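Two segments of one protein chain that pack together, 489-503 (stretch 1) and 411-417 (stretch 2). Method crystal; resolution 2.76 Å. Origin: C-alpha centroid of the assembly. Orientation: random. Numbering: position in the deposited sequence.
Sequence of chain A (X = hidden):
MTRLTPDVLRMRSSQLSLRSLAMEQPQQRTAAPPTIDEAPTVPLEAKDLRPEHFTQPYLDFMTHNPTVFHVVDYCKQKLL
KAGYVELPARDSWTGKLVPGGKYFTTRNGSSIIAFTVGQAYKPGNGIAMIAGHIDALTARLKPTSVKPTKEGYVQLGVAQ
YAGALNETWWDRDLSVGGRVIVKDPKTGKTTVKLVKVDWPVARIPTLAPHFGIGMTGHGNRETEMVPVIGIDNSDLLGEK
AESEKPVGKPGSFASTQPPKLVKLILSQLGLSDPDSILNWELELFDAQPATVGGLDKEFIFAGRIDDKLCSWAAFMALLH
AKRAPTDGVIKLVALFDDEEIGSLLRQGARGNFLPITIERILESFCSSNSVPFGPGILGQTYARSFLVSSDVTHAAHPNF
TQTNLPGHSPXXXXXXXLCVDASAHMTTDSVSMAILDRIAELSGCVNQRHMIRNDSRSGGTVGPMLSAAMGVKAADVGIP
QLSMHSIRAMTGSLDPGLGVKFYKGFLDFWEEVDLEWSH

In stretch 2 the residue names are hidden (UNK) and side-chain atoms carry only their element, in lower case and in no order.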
# COMPACT_ATOMS: atom_id res chain seq x y z
N ALA A 489 8.97 -38.60 -5.25
CA ALA A 489 9.58 -38.06 -6.46
C ALA A 489 9.52 -39.05 -7.62
O ALA A 489 8.88 -40.10 -7.52
CB ALA A 489 11.02 -37.65 -6.19
N MET A 490 10.17 -38.71 -8.73
CA MET A 490 10.22 -39.60 -9.89
C MET A 490 11.52 -39.46 -10.68
O MET A 490 12.07 -38.37 -10.82
CB MET A 490 9.03 -39.33 -10.82
CG MET A 490 8.94 -37.89 -11.30
SD MET A 490 7.58 -37.59 -12.45
CE MET A 490 8.21 -38.36 -13.94
N THR A 491 12.02 -40.59 -11.17
CA THR A 491 13.04 -40.60 -12.22
C THR A 491 12.65 -41.64 -13.26
O THR A 491 11.61 -42.29 -13.13
CB THR A 491 14.46 -40.93 -11.69
OG1 THR A 491 14.54 -42.30 -11.30
CG2 THR A 491 14.83 -40.04 -10.52
N GLY A 492 13.48 -41.81 -14.28
CA GLY A 492 13.26 -42.85 -15.26
C GLY A 492 13.57 -44.22 -14.70
O GLY A 492 14.39 -44.35 -13.79
N SER A 493 12.91 -45.24 -15.23
CA SER A 493 13.08 -46.60 -14.73
C SER A 493 14.48 -47.15 -15.01
O SER A 493 14.93 -48.08 -14.34
CB SER A 493 12.03 -47.52 -15.35
OG SER A 493 12.16 -47.56 -16.76
N LEU A 494 15.16 -46.58 -16.00
CA LEU A 494 16.51 -47.03 -16.33
C LEU A 494 17.59 -46.22 -15.63
O LEU A 494 18.77 -46.53 -15.74
CB LEU A 494 16.74 -46.96 -17.84
CG LEU A 494 15.79 -47.79 -18.70
CD1 LEU A 494 16.08 -47.52 -20.16
CD2 LEU A 494 15.95 -49.26 -18.37
N ASP A 495 17.18 -45.18 -14.93
CA ASP A 495 18.15 -44.28 -14.32
C ASP A 495 19.00 -44.90 -13.20
O ASP A 495 20.18 -44.56 -13.09
CB ASP A 495 17.44 -43.01 -13.83
CG ASP A 495 17.38 -41.94 -14.91
OD1 ASP A 495 18.44 -41.58 -15.45
OD2 ASP A 495 16.26 -41.49 -15.25
N PRO A 496 18.43 -45.78 -12.36
CA PRO A 496 19.36 -46.45 -11.43
C PRO A 496 20.43 -47.26 -12.16
O PRO A 496 21.61 -47.09 -11.86
CB PRO A 496 18.44 -47.37 -10.62
CG PRO A 496 17.11 -46.70 -10.67
CD PRO A 496 17.02 -46.09 -12.04
N GLY A 497 20.02 -48.08 -13.12
CA GLY A 497 20.95 -48.90 -13.87
C GLY A 497 22.00 -48.09 -14.61
O GLY A 497 23.19 -48.40 -14.54
N LEU A 498 21.55 -47.05 -15.31
CA LEU A 498 22.47 -46.16 -16.01
C LEU A 498 23.45 -45.52 -15.02
O LEU A 498 24.59 -45.23 -15.37
CB LEU A 498 21.71 -45.09 -16.78
CG LEU A 498 20.90 -45.57 -18.00
CD1 LEU A 498 20.00 -44.46 -18.51
CD2 LEU A 498 21.83 -46.06 -19.10
N GLY A 499 22.99 -45.33 -13.79
CA GLY A 499 23.84 -44.81 -12.73
C GLY A 499 24.96 -45.76 -12.35
O GLY A 499 26.13 -45.38 -12.37
N VAL A 500 24.61 -47.01 -12.10
CA VAL A 500 25.55 -48.05 -11.73
C VAL A 500 26.56 -48.22 -12.84
O VAL A 500 27.74 -48.41 -12.59
CB VAL A 500 24.82 -49.39 -11.61
CG1 VAL A 500 25.78 -50.53 -11.35
CG2 VAL A 500 23.73 -49.33 -10.56
N LYS A 501 26.07 -48.17 -14.06
CA LYS A 501 26.90 -48.36 -15.24
C LYS A 501 28.00 -47.29 -15.31
O LYS A 501 29.16 -47.61 -15.56
CB LYS A 501 26.05 -48.32 -16.51
CG LYS A 501 26.81 -48.72 -17.76
CD LYS A 501 25.97 -48.48 -18.99
CE LYS A 501 26.64 -49.03 -20.23
NZ LYS A 501 25.84 -48.77 -21.45
N PHE A 502 27.63 -46.04 -15.07
CA PHE A 502 28.61 -44.96 -15.11
C PHE A 502 29.61 -45.03 -13.95
O PHE A 502 30.81 -44.88 -14.16
CB PHE A 502 27.93 -43.59 -15.09
CG PHE A 502 28.89 -42.46 -14.83
CD1 PHE A 502 29.79 -42.07 -15.80
CD2 PHE A 502 28.91 -41.82 -13.60
CE1 PHE A 502 30.69 -41.05 -15.56
CE2 PHE A 502 29.80 -40.80 -13.36
CZ PHE A 502 30.69 -40.41 -14.34
N TYR A 503 29.11 -45.23 -12.74
CA TYR A 503 29.98 -45.29 -11.57
C TYR A 503 30.95 -46.46 -11.67
O TYR A 503 32.13 -46.31 -11.35
CB TYR A 503 29.17 -45.41 -10.28
CG TYR A 503 28.32 -44.21 -9.96
CD1 TYR A 503 28.78 -42.92 -10.18
CD2 TYR A 503 27.05 -44.37 -9.42
CE1 TYR A 503 28.00 -41.83 -9.88
CE2 TYR A 503 26.26 -43.29 -9.12
CZ TYR A 503 26.74 -42.02 -9.35
OH TYR A 503 25.95 -40.94 -9.05
N UNK A 411 17.66 -35.17 -19.42
CA UNK A 411 16.49 -36.01 -19.66
C UNK A 411 16.50 -37.27 -18.83
O UNK A 411 17.51 -37.64 -18.25
c UNK A 411 16.68 -35.24 -22.07
n UNK A 411 14.90 -34.68 -23.67
n UNK A 411 15.48 -32.60 -24.42
c UNK A 411 16.43 -36.39 -21.13
c UNK A 411 14.95 -33.78 -24.64
c UNK A 411 15.42 -34.45 -22.33
n UNK A 411 14.45 -34.07 -25.84
N UNK A 412 15.35 -37.94 -18.77
CA UNK A 412 15.25 -39.20 -18.05
C UNK A 412 15.63 -40.35 -18.98
O UNK A 412 15.42 -40.26 -20.19
c UNK A 412 13.35 -38.45 -16.43
c UNK A 412 11.99 -38.89 -15.92
c UNK A 412 13.84 -39.42 -17.50
c UNK A 412 14.35 -38.35 -15.29
N UNK A 413 16.22 -41.39 -18.40
CA UNK A 413 16.61 -42.60 -19.14
C UNK A 413 17.62 -42.31 -20.24
O UNK A 413 17.51 -42.80 -21.36
c UNK A 413 14.53 -43.96 -18.65
n UNK A 413 13.28 -44.26 -18.98
c UNK A 413 15.38 -43.30 -19.72
o UNK A 413 15.00 -44.21 -17.54
N UNK A 414 18.63 -41.52 -19.90
CA UNK A 414 19.69 -41.17 -20.83
C UNK A 414 21.04 -41.48 -20.19
O UNK A 414 21.83 -42.26 -20.72
c UNK A 414 19.63 -39.68 -21.24
c UNK A 414 18.45 -39.45 -22.17
c UNK A 414 20.92 -39.25 -21.90
N UNK A 415 21.30 -40.85 -19.05
CA UNK A 415 22.53 -41.09 -18.34
C UNK A 415 22.75 -40.04 -17.28
O UNK A 415 21.90 -39.19 -17.03
N UNK A 416 23.92 -40.11 -16.66
CA UNK A 416 24.23 -39.23 -15.56
C UNK A 416 24.57 -37.81 -16.04
O UNK A 416 25.13 -37.63 -17.12
c UNK A 416 25.50 -39.09 -13.46
c UNK A 416 25.39 -39.80 -14.75
c UNK A 416 25.13 -41.27 -14.47
N UNK A 417 24.22 -36.82 -15.23
CA UNK A 417 24.49 -35.43 -15.55
C UNK A 417 25.72 -34.93 -14.80
O UNK A 417 25.85 -35.15 -13.60
c UNK A 417 23.28 -34.56 -15.23

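Position 411 carries three carbons in a row, then a nitrogen, then a carbon bearing two further nitrogens. Its CA-to-CB bond points away from stretch 1, and the side chain makes no contact with stretch 1. The guanidinium pattern identifies Arg411; NE and NH2 are hydrogen-bonded elsewhere in the structure.

Position 412 has four side-chain carbons, forked at the second, and no heteroatom. A terminal carbon lies 3.7 Å from Gly492 N, and the fork sits against the strand at Met490 to Gly492. A four-carbon chain could also be isoleucine, but that would branch at CB; branching at the second carbon gives Leu412. Its CD1 is 4.3 Å from Met490 CE, an apolar contact, and its CD2 is 3.7 Å from Asp495 OD2.

Position 413 has two side-chain carbons, the second carrying one oxygen and one nitrogen. Its oxygen lies 2.8 Å from Leu494 N and 3.2 Å from Gly492 CA. This short carboxamide is Asn413. Leu494 N donates a hydrogen bond to Asn413 OD1, with an angle of 148° at the hydrogen. Ser493 N is also near, 3.3 Å from Asn413 OD1, but its angle is too poor for a hydrogen bond. The backbone contributes separately, Asn413 N donating to Asp495 OD2 at 3.2 Å and a nearly straight 165°. An ideal CB on Gly492 would fall 2.1 Å from Asn413 OD1, a clash, so the bare glycine leaves room for the carboxamide.

At 414, one carbon carries two more. Its CA-to-CB bond points away from stretch 1, and its side chain makes no close contact with stretch 1, whereas the backbone N of 414 is 3.5 Å from Leu498 CD1. The beta-branched pattern is that of Val414.

Position 415 has no side-chain atoms. Leu498 CD1 approaches its backbone, 3.9 Å from the N of 415. The residue is Gly415.

Position 416 repeats the three-carbon beta-branched pattern. Here the CA-to-CB bond points toward stretch 1, and one of the two terminal carbons lies 3.7 Å from Phe502 CB and 4.2 Å from Gly499 CA. This is Val416, and the carbon is CG2.

Position 417 has a single side-chain carbon, out of reach of stretch 1, so it is Ala417.

The contact therefore combines a polar centre with apolar flanks. Gly492 to Asp495 form a type I turn, closed by Asp495 N donating to Gly492 O at 3.1 Å. Asp495 OD2 accepts from Gly492 N at 3.0 Å as well as from Asn413 N, tying the turn to stretch 2. Leu412 packs on the strand side and Val416 on the helix, while Leu498 covers the intervening backbone; altogether 535 Å² is buried.

Stretch 2 (411-417) RLNVGVA
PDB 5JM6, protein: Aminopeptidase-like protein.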